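Long-range contact in 2,3-dihydroxybenzoate-AMP ligase (Mycobacterium smegmatis, PDB 5KEI), which belongs to the ANL superfamily of AMP-binding enzymes, with a large AMP-binding domain and a smaller C-terminal domain: residues 62-76 with 266-278. Numbering follows the deposited sequence.
Sequences IAVIDADHRHTYAEL and LLGAMTVGATTVF
Strands 62-65 and 275-278 run side by side in parallel, their axes 9° apart, joined by three backbone hydrogen bonds. Thr276 N donates to Ala63 O (3.0 Å), Ile65 N to Thr276 O (2.7 Å) and Phe278 N to Ile65 O (2.8 Å). At the start of this pairing, a water donates to both Ala63 O and Ala274 O and accepts from Thr276 OG1, bridging the two segments.

Ala274 O has a second donor in the hydroxyl of Tyr73, from the first turn of helix 73-88. Tyr73 OH lies 2.6 Å from Ala274 O, in the carbonyl plane and on a lone pair. With CG beside the backbone N (chi1 -84°), the ring reaches the turn after helix 265-271; Met270 CG lies at the ring edge, 3.8 Å from Tyr73 CE1, while Ala63 CB sits over the centre of one face.

Apolar contacts line both faces of the strand pair. On one, Val64 CG1 meets Leu266 CD1 and, in the ring plane, the edge of Phe278 at CE1 (4.0 Å); helix 107-117 packs against Val64 and Phe278. On the other, Ile65 extends CD1 (chi2 -170°) to Thr275 CG2 at 3.7 Å, while its CB meets Val277 CG2.

Strand 62-65, with antiparallel strand 70-72 on its far side, thus extends the parallel run of a mixed sheet in the AMP-binding domain, and the Tyr73 hydroxyl ties the helix after this hairpin to the helix-to-strand turn of the beta-alpha-beta crossover that joins strand 248-251 to its parallel neighbour 275-278.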
loop_
_atom_site.group_PDB
_atom_site.type_symbol
_atom_site.label_atom_id
_atom_site.label_comp_id
_atom_site.label_asym_id
_atom_site.label_seq_id
_atom_site.Cartn_x
_atom_site.Cartn_y
_atom_site.Cartn_z
ATOM N N ILE A 62 -24.681 -0.219 -13.648
ATOM C CA ILE A 62 -23.368 -0.044 -14.244
ATOM C C ILE A 62 -22.300 -0.247 -13.175
ATOM O O ILE A 62 -22.360 0.362 -12.115
ATOM C CB ILE A 62 -23.222 1.344 -14.869
ATOM C CG1 ILE A 62 -24.352 1.596 -15.867
ATOM C CG2 ILE A 62 -21.881 1.466 -15.548
ATOM C CD1 ILE A 62 -24.355 0.623 -17.016
ATOM N N ALA A 63 -21.334 -1.117 -13.440
ATOM C CA ALA A 63 -20.320 -1.426 -12.441
ATOM C C ALA A 63 -19.088 -0.546 -12.625
ATOM O O ALA A 63 -18.613 0.067 -11.671
ATOM C CB ALA A 63 -19.936 -2.903 -12.501
ATOM N N VAL A 64 -18.581 -0.485 -13.854
ATOM C CA VAL A 64 -17.359 0.239 -14.145
ATOM C C VAL A 64 -17.523 1.045 -15.438
ATOM O O VAL A 64 -18.240 0.627 -16.342
ATOM C CB VAL A 64 -16.169 -0.726 -14.256
ATOM C CG1 VAL A 64 -15.839 -1.342 -12.889
ATOM C CG2 VAL A 64 -16.475 -1.828 -15.266
ATOM N N ILE A 65 -16.897 2.222 -15.506
ATOM C CA ILE A 65 -16.945 3.066 -16.707
ATOM C C ILE A 65 -15.558 3.608 -17.026
ATOM O O ILE A 65 -14.804 3.932 -16.114
ATOM C CB ILE A 65 -17.906 4.282 -16.553
ATOM C CG1 ILE A 65 -19.263 3.873 -15.983
ATOM C CG2 ILE A 65 -18.102 4.981 -17.876
ATOM C CD1 ILE A 65 -20.295 4.988 -16.051
ATOM N N ASP A 66 -15.207 3.682 -18.307
ATOM C CA ASP A 66 -14.058 4.484 -18.734
ATOM C C ASP A 66 -14.445 5.195 -20.020
ATOM O O ASP A 66 -15.601 5.122 -20.441
ATOM C CB ASP A 66 -12.762 3.655 -18.900
ATOM C CG ASP A 66 -12.877 2.517 -19.926
ATOM O OD1 ASP A 66 -13.586 2.659 -20.942
ATOM O OD2 ASP A 66 -12.219 1.468 -19.720
ATOM N N ALA A 67 -13.479 5.872 -20.630
ATOM C CA ALA A 67 -13.712 6.729 -21.787
ATOM C C ALA A 67 -14.479 6.038 -22.913
ATOM O O ALA A 67 -15.374 6.629 -23.527
ATOM C CB ALA A 67 -12.383 7.250 -22.310
ATOM N N ASP A 68 -14.135 4.785 -23.181
ATOM C CA ASP A 68 -14.693 4.102 -24.340
ATOM C C ASP A 68 -15.624 2.931 -24.018
ATOM O O ASP A 68 -16.400 2.514 -24.872
ATOM C CB ASP A 68 -13.546 3.634 -25.238
ATOM C CG ASP A 68 -12.687 4.789 -25.722
ATOM O OD1 ASP A 68 -13.223 5.917 -25.834
ATOM O OD2 ASP A 68 -11.485 4.572 -25.985
ATOM N N HIS A 69 -15.562 2.417 -22.793
ATOM C CA HIS A 69 -16.373 1.264 -22.402
ATOM C C HIS A 69 -17.168 1.496 -21.138
ATOM O O HIS A 69 -16.880 2.408 -20.366
ATOM C CB HIS A 69 -15.487 0.041 -22.194
ATOM C CG HIS A 69 -14.530 -0.201 -23.311
ATOM N ND1 HIS A 69 -14.906 -0.807 -24.492
ATOM C CD2 HIS A 69 -13.212 0.086 -23.436
ATOM C CE1 HIS A 69 -13.859 -0.888 -25.295
ATOM N NE2 HIS A 69 -12.818 -0.352 -24.678
ATOM N N ARG A 70 -18.162 0.646 -20.926
ATOM C CA ARG A 70 -18.864 0.585 -19.653
ATOM C C ARG A 70 -19.481 -0.807 -19.509
ATOM O O ARG A 70 -20.007 -1.370 -20.467
ATOM C CB ARG A 70 -19.925 1.699 -19.533
ATOM C CG ARG A 70 -21.321 1.373 -20.080
ATOM C CD ARG A 70 -22.054 2.620 -20.598
ATOM N NE ARG A 70 -21.437 3.155 -21.819
ATOM C CZ ARG A 70 -21.817 2.868 -23.070
ATOM N NH1 ARG A 70 -21.172 3.412 -24.097
ATOM N NH2 ARG A 70 -22.833 2.040 -23.304
ATOM N N HIS A 71 -19.384 -1.367 -18.309
ATOM C CA HIS A 71 -19.893 -2.700 -18.035
ATOM C C HIS A 71 -20.854 -2.697 -16.846
ATOM O O HIS A 71 -20.573 -2.105 -15.807
ATOM C CB HIS A 71 -18.732 -3.662 -17.763
ATOM C CG HIS A 71 -17.669 -3.654 -18.802
ATOM N ND1 HIS A 71 -17.941 -3.773 -20.171
ATOM C CD2 HIS A 71 -16.323 -3.541 -18.731
ATOM C CE1 HIS A 71 -16.830 -3.729 -20.847
ATOM N NE2 HIS A 71 -15.809 -3.596 -19.995
ATOM N N THR A 72 -21.994 -3.357 -17.002
ATOM C CA THR A 72 -22.880 -3.620 -15.880
ATOM C C THR A 72 -22.244 -4.689 -14.993
ATOM O O THR A 72 -21.290 -5.356 -15.411
ATOM C CB THR A 72 -24.258 -4.104 -16.346
ATOM O OG1 THR A 72 -24.107 -5.367 -17.005
ATOM C CG2 THR A 72 -24.879 -3.110 -17.317
ATOM N N TYR A 73 -22.774 -4.861 -13.784
ATOM C CA TYR A 73 -22.257 -5.861 -12.854
ATOM C C TYR A 73 -22.384 -7.276 -13.398
ATOM O O TYR A 73 -21.526 -8.118 -13.138
ATOM C CB TYR A 73 -22.963 -5.760 -11.496
ATOM C CG TYR A 73 -22.370 -4.710 -10.581
ATOM C CD1 TYR A 73 -21.230 -4.977 -9.821
ATOM C CD2 TYR A 73 -22.944 -3.438 -10.485
ATOM C CE1 TYR A 73 -20.676 -3.999 -8.986
ATOM C CE2 TYR A 73 -22.406 -2.462 -9.652
ATOM C CZ TYR A 73 -21.273 -2.750 -8.906
ATOM O OH TYR A 73 -20.753 -1.779 -8.089
ATOM N N ALA A 74 -23.448 -7.537 -14.159
ATOM C CA ALA A 74 -23.644 -8.853 -14.767
ATOM C C ALA A 74 -22.632 -9.097 -15.885
ATOM O O ALA A 74 -22.046 -10.181 -15.992
ATOM C CB ALA A 74 -25.067 -8.999 -15.293
ATOM N N GLU A 75 -22.424 -8.080 -16.707
ATOM C CA GLU A 75 -21.432 -8.132 -17.774
ATOM C C GLU A 75 -20.006 -8.258 -17.244
ATOM O O GLU A 75 -19.204 -8.985 -17.821
ATOM C CB GLU A 75 -21.562 -6.890 -18.661
ATOM C CG GLU A 75 -22.877 -6.877 -19.428
ATOM C CD GLU A 75 -23.222 -5.535 -20.044
ATOM O OE1 GLU A 75 -22.424 -4.581 -19.911
ATOM O OE2 GLU A 75 -24.314 -5.440 -20.655
ATOM N N LEU A 76 -19.693 -7.555 -16.153
ATOM C CA LEU A 76 -18.345 -7.603 -15.568
ATOM C C LEU A 76 -18.071 -8.968 -14.920
ATOM O O LEU A 76 -16.961 -9.503 -15.007
ATOM C CB LEU A 76 -18.158 -6.467 -14.544
ATOM C CG LEU A 76 -16.852 -6.425 -13.740
ATOM C CD1 LEU A 76 -15.624 -6.448 -14.644
ATOM C CD2 LEU A 76 -16.818 -5.203 -12.820
ATOM N N LEU A 266 -12.780 1.430 -5.594
ATOM C CA LEU A 266 -13.507 0.525 -6.484
ATOM C C LEU A 266 -14.209 -0.621 -5.745
ATOM O O LEU A 266 -15.394 -0.862 -5.953
ATOM C CB LEU A 266 -12.548 -0.047 -7.538
ATOM C CG LEU A 266 -13.092 -1.255 -8.311
ATOM C CD1 LEU A 266 -14.139 -0.854 -9.330
ATOM C CD2 LEU A 266 -11.969 -2.018 -8.966
ATOM N N LEU A 267 -13.494 -1.300 -4.857
ATOM C CA LEU A 267 -14.056 -2.430 -4.124
ATOM C C LEU A 267 -15.169 -2.055 -3.158
ATOM O O LEU A 267 -16.218 -2.730 -3.093
ATOM C CB LEU A 267 -12.938 -3.153 -3.371
ATOM C CG LEU A 267 -11.948 -3.787 -4.378
ATOM C CD1 LEU A 267 -10.816 -4.495 -3.711
ATOM C CD2 LEU A 267 -12.653 -4.761 -5.311
ATOM N N GLY A 268 -14.946 -0.997 -2.389
ATOM C CA GLY A 268 -15.964 -0.555 -1.462
ATOM C C GLY A 268 -17.175 -0.141 -2.268
ATOM O O GLY A 268 -18.292 -0.515 -1.940
ATOM N N ALA A 269 -16.942 0.602 -3.348
ATOM C CA ALA A 269 -18.016 0.962 -4.260
ATOM C C ALA A 269 -18.764 -0.298 -4.730
ATOM O O ALA A 269 -19.987 -0.297 -4.794
ATOM C CB ALA A 269 -17.469 1.748 -5.450
ATOM N N MET A 270 -18.040 -1.382 -5.019
ATOM C CA MET A 270 -18.685 -2.589 -5.524
ATOM C C MET A 270 -19.481 -3.319 -4.441
ATOM O O MET A 270 -20.411 -4.049 -4.752
ATOM C CB MET A 270 -17.660 -3.534 -6.150
ATOM C CG MET A 270 -17.240 -3.154 -7.568
ATOM S SD MET A 270 -15.954 -4.253 -8.211
ATOM C CE MET A 270 -16.879 -5.731 -8.541
ATOM N N THR A 271 -19.135 -3.125 -3.176
ATOM C CA THR A 271 -19.909 -3.759 -2.120
ATOM C C THR A 271 -21.311 -3.167 -1.971
ATOM O O THR A 271 -22.179 -3.812 -1.373
ATOM C CB THR A 271 -19.216 -3.669 -0.746
ATOM O OG1 THR A 271 -19.019 -2.294 -0.407
ATOM C CG2 THR A 271 -17.881 -4.408 -0.747
ATOM N N VAL A 272 -21.539 -1.952 -2.485
ATOM C CA VAL A 272 -22.882 -1.340 -2.413
ATOM C C VAL A 272 -23.576 -1.188 -3.773
ATOM O O VAL A 272 -24.617 -0.532 -3.872
ATOM C CB VAL A 272 -22.872 0.080 -1.762
ATOM C CG1 VAL A 272 -22.458 0.028 -0.277
ATOM C CG2 VAL A 272 -22.028 1.059 -2.588
ATOM N N GLY A 273 -23.002 -1.771 -4.821
ATOM C CA GLY A 273 -23.598 -1.668 -6.144
ATOM C C GLY A 273 -23.553 -0.276 -6.757
ATOM O O GLY A 273 -24.381 0.064 -7.601
ATOM N N ALA A 274 -22.565 0.516 -6.344
ATOM C CA ALA A 274 -22.333 1.836 -6.926
ATOM C C ALA A 274 -21.539 1.764 -8.228
ATOM O O ALA A 274 -20.938 0.739 -8.546
ATOM C CB ALA A 274 -21.612 2.731 -5.926
ATOM N N THR A 275 -21.531 2.861 -8.979
ATOM C CA THR A 275 -20.766 2.927 -10.224
ATOM C C THR A 275 -19.349 3.453 -9.968
ATOM O O THR A 275 -19.148 4.376 -9.172
ATOM C CB THR A 275 -21.471 3.832 -11.266
ATOM O OG1 THR A 275 -22.834 3.411 -11.430
ATOM C CG2 THR A 275 -20.748 3.801 -12.616
ATOM N N THR A 276 -18.366 2.867 -10.643
ATOM C CA THR A 276 -17.001 3.366 -10.579
ATOM C C THR A 276 -16.549 3.842 -11.959
ATOM O O THR A 276 -16.729 3.141 -12.960
ATOM C CB THR A 276 -16.038 2.280 -10.048
ATOM O OG1 THR A 276 -16.303 2.050 -8.654
ATOM C CG2 THR A 276 -14.593 2.703 -10.232
ATOM N N VAL A 277 -15.972 5.039 -12.005
ATOM C CA VAL A 277 -15.474 5.641 -13.242
ATOM C C VAL A 277 -13.961 5.802 -13.227
ATOM O O VAL A 277 -13.438 6.503 -12.377
ATOM C CB VAL A 277 -16.075 7.037 -13.475
ATOM C CG1 VAL A 277 -15.462 7.647 -14.708
ATOM C CG2 VAL A 277 -17.614 6.971 -13.571
ATOM N N PHE A 278 -13.263 5.170 -14.170
ATOM C CA PHE A 278 -11.807 5.304 -14.302
ATOM C C PHE A 278 -11.442 6.492 -15.199
ATOM O O PHE A 278 -12.126 6.754 -16.191
ATOM C CB PHE A 278 -11.188 4.025 -14.883
ATOM C CG PHE A 278 -11.325 2.819 -13.995
ATOM C CD1 PHE A 278 -12.507 2.113 -13.945
ATOM C CD2 PHE A 278 -10.268 2.400 -13.211
ATOM C CE1 PHE A 278 -12.637 1.021 -13.126
ATOM C CE2 PHE A 278 -10.394 1.293 -12.388
ATOM C CZ PHE A 278 -11.574 0.607 -12.347
HETATM O O HOH W 1 -18.180 -0.189 -9.009
#